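Local coordinates for putative periplasmic protein (Bacteroides eggerthii, PDB 4HBR), which is of unknown function but belongs to the PF11396 family of putative periplasmic proteins, at residues 6-11 against 48-53. Residues are numbered along the deposited sequence; the frame is centred on the assembly and turned at random.
Sequences DSVQIA and PDAEWV
Ala50 presents its methyl group to one flank of helix 6-15, where it meets Ser7, Val8 and Ala11. Its CB lies 3.4 Å from Ser7 O, a carbonyl that accepts the helical hydrogen bond from Ala11 N at 3.0 Å. On one side of the methyl stands the Ser7 hydroxyl, with OG 3.8 Å from Ala50 CB; on another the Ala11 methyl, whose CB is 4.0 Å from Ala50 CB and 3.7 Å from Ala50 O. Val8 meets the turn backbone through one branch: CG2, anti to the carbonyl carbon and beside the backbone N, sits 3.8 Å from Ala50 CA. No hydrogen bond joins the two segments, so the contact rests on small van der Waals surfaces. Ala50 adopts a left-handed backbone conformation (phi/psi 63°/32°) in the turn between antiparallel strands 40-46 and 52-58, and it is in this turn that its methyl comes to face the helix. Glu51 OE1 is hydrogen-bonded to Thr47 OG1 within this hairpin connection. The N-terminal helix thus packs at the surface against the end of the hairpin, with Val8 and Ala11 also resting on Phe46 of strand 40-46 and Val8 reaching Trp24 of edge strand 23-27.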
ATOM      1  N   ASP A   6      13.262  18.574  -7.977  1.00 76.79           N
ATOM      2  CA  ASP A   6      14.439  18.447  -7.109  1.00 76.87           C
ATOM      3  C   ASP A   6      14.065  18.449  -5.628  1.00 76.05           C
ATOM      4  O   ASP A   6      14.581  17.616  -4.868  1.00 75.62           O
ATOM      5  CB  ASP A   6      15.462  19.566  -7.396  1.00 83.40           C
ATOM      6  CG  ASP A   6      16.282  19.381  -8.666  1.00103.09           C
ATOM      7  OD1 ASP A   6      16.583  18.215  -9.019  1.00104.03           O
ATOM      8  OD2 ASP A   6      16.676  20.406  -9.276  1.00113.86           O
ATOM      9  N   SER A   7      13.132  19.341  -5.228  1.00 68.62           N
ATOM     10  CA  SER A   7      12.661  19.467  -3.844  1.00 64.72           C
ATOM     11  C   SER A   7      12.054  18.160  -3.322  1.00 62.74           C
ATOM     12  O   SER A   7      12.252  17.822  -2.158  1.00 60.57           O
ATOM     13  CB  SER A   7      11.645  20.599  -3.721  1.00 67.78           C
ATOM     14  OG  SER A   7      10.421  20.313  -4.378  1.00 74.85           O
ATOM     15  N   VAL A   8      11.319  17.439  -4.191  1.00 57.87           N
ATOM     16  CA  VAL A   8      10.638  16.183  -3.886  1.00 54.64           C
ATOM     17  C   VAL A   8      11.700  15.078  -3.725  1.00 60.56           C
ATOM     18  O   VAL A   8      11.636  14.290  -2.775  1.00 58.45           O
ATOM     19  CB  VAL A   8       9.565  15.862  -4.971  1.00 56.74           C
ATOM     20  CG1 VAL A   8       9.043  14.440  -4.853  1.00 53.69           C
ATOM     21  CG2 VAL A   8       8.406  16.853  -4.909  1.00 56.44           C
ATOM     22  N   GLN A   9      12.699  15.053  -4.620  1.00 60.13           N
ATOM     23  CA  GLN A   9      13.794  14.078  -4.564  1.00 60.37           C
ATOM     24  C   GLN A   9      14.643  14.273  -3.294  1.00 65.14           C
ATOM     25  O   GLN A   9      15.041  13.277  -2.676  1.00 63.70           O
ATOM     26  CB  GLN A   9      14.660  14.168  -5.827  1.00 64.15           C
ATOM     27  CG  GLN A   9      13.932  13.648  -7.073  1.00 67.98           C
ATOM     28  CD  GLN A   9      14.827  13.634  -8.272  1.00 83.85           C
ATOM     29  OE1 GLN A   9      15.783  12.862  -8.352  1.00 79.74           O
ATOM     30  NE2 GLN A   9      14.544  14.499  -9.229  1.00 75.56           N
ATOM     31  N   ILE A  10      14.884  15.552  -2.884  1.00 63.17           N
ATOM     32  CA  ILE A  10      15.641  15.909  -1.669  1.00 62.44           C
ATOM     33  C   ILE A  10      14.845  15.453  -0.425  1.00 64.21           C
ATOM     34  O   ILE A  10      15.426  14.868   0.501  1.00 64.33           O
ATOM     35  CB  ILE A  10      16.002  17.432  -1.650  1.00 67.40           C
ATOM     36  CG1 ILE A  10      17.108  17.733  -2.682  1.00 69.83           C
ATOM     37  CG2 ILE A  10      16.442  17.912  -0.245  1.00 67.87           C
ATOM     38  CD1 ILE A  10      17.133  19.140  -3.210  1.00 77.63           C
ATOM     39  N   ALA A  11      13.515  15.659  -0.447  1.00 58.10           N
ATOM     40  CA  ALA A  11      12.615  15.260   0.640  1.00 54.50           C
ATOM     41  C   ALA A  11      12.633  13.740   0.868  1.00 55.61           C
ATOM     42  O   ALA A  11      12.667  13.317   2.022  1.00 53.38           O
ATOM     43  CB  ALA A  11      11.206  15.733   0.360  1.00 53.82           C
ATOM     44  N   PRO A  48       3.400  18.362  -4.990  1.00 57.73           N
ATOM     45  CA  PRO A  48       4.471  19.068  -5.720  1.00 60.33           C
ATOM     46  C   PRO A  48       5.327  19.984  -4.815  1.00 68.25           C
ATOM     47  O   PRO A  48       6.457  20.324  -5.195  1.00 70.39           O
ATOM     48  CB  PRO A  48       3.699  19.872  -6.771  1.00 63.26           C
ATOM     49  CG  PRO A  48       2.425  19.109  -6.960  1.00 65.07           C
ATOM     50  CD  PRO A  48       2.076  18.674  -5.571  1.00 58.68           C
ATOM     51  N   ASP A  49       4.822  20.322  -3.595  1.00 64.26           N
ATOM     52  CA  ASP A  49       5.514  21.151  -2.600  1.00 65.28           C
ATOM     53  C   ASP A  49       6.416  20.312  -1.666  1.00 67.45           C
ATOM     54  O   ASP A  49       6.847  20.814  -0.621  1.00 68.78           O
ATOM     55  CB  ASP A  49       4.502  21.972  -1.781  1.00 68.02           C
ATOM     56  CG  ASP A  49       3.796  23.050  -2.595  1.00 93.16           C
ATOM     57  OD1 ASP A  49       4.493  23.943  -3.146  1.00 97.65           O
ATOM     58  OD2 ASP A  49       2.551  23.014  -2.674  1.00103.57           O
ATOM     59  N   ALA A  50       6.725  19.053  -2.069  1.00 60.75           N
ATOM     60  CA  ALA A  50       7.603  18.085  -1.391  1.00 59.40           C
ATOM     61  C   ALA A  50       7.100  17.642   0.007  1.00 62.37           C
ATOM     62  O   ALA A  50       7.907  17.292   0.872  1.00 62.36           O
ATOM     63  CB  ALA A  50       9.034  18.618  -1.292  1.00 61.67           C
ATOM     64  N   GLU A  51       5.780  17.594   0.201  1.00 56.99           N
ATOM     65  CA  GLU A  51       5.186  17.113   1.450  1.00 54.44           C
ATOM     66  C   GLU A  51       4.766  15.659   1.240  1.00 53.85           C
ATOM     67  O   GLU A  51       4.004  15.387   0.308  1.00 54.68           O
ATOM     68  CB  GLU A  51       3.973  17.977   1.878  1.00 56.07           C
ATOM     69  CG  GLU A  51       4.227  19.474   1.977  1.00 75.03           C
ATOM     70  CD  GLU A  51       3.090  20.405   1.567  1.00110.82           C
ATOM     71  OE1 GLU A  51       2.202  19.996   0.780  1.00 99.45           O
ATOM     72  OE2 GLU A  51       3.122  21.578   2.005  1.00115.18           O
ATOM     73  N   TRP A  52       5.271  14.726   2.056  1.00 45.89           N
ATOM     74  CA  TRP A  52       4.873  13.322   1.908  1.00 43.16           C
ATOM     75  C   TRP A  52       3.456  13.166   2.500  1.00 45.96           C
ATOM     76  O   TRP A  52       3.150  13.785   3.524  1.00 46.93           O
ATOM     77  CB  TRP A  52       5.911  12.339   2.509  1.00 40.00           C
ATOM     78  CG  TRP A  52       5.814  12.131   3.996  1.00 39.93           C
ATOM     79  CD1 TRP A  52       6.435  12.866   4.975  1.00 43.65           C
ATOM     80  CD2 TRP A  52       5.097  11.078   4.675  1.00 37.81           C
ATOM     81  NE1 TRP A  52       6.147  12.342   6.222  1.00 41.58           N
ATOM     82  CE2 TRP A  52       5.331  11.242   6.065  1.00 41.50           C
ATOM     83  CE3 TRP A  52       4.301   9.995   4.242  1.00 37.08           C
ATOM     84  CZ2 TRP A  52       4.781  10.375   7.018  1.00 38.26           C
ATOM     85  CZ3 TRP A  52       3.759   9.138   5.195  1.00 36.19           C
ATOM     86  CH2 TRP A  52       4.001   9.333   6.560  1.00 36.07           C
ATOM     87  N   VAL A  53       2.582  12.413   1.814  1.00 40.00           N
ATOM     88  CA  VAL A  53       1.179  12.260   2.213  1.00 38.13           C
ATOM     89  C   VAL A  53       0.801  10.789   2.441  1.00 39.58           C
ATOM     90  O   VAL A  53      -0.224  10.511   3.057  1.00 40.27           O
ATOM     91  CB  VAL A  53       0.209  12.940   1.201  1.00 42.65           C
ATOM     92  CG1 VAL A  53       0.368  14.465   1.217  1.00 44.03           C
ATOM     93  CG2 VAL A  53       0.388  12.395  -0.212  1.00 42.46           C
TER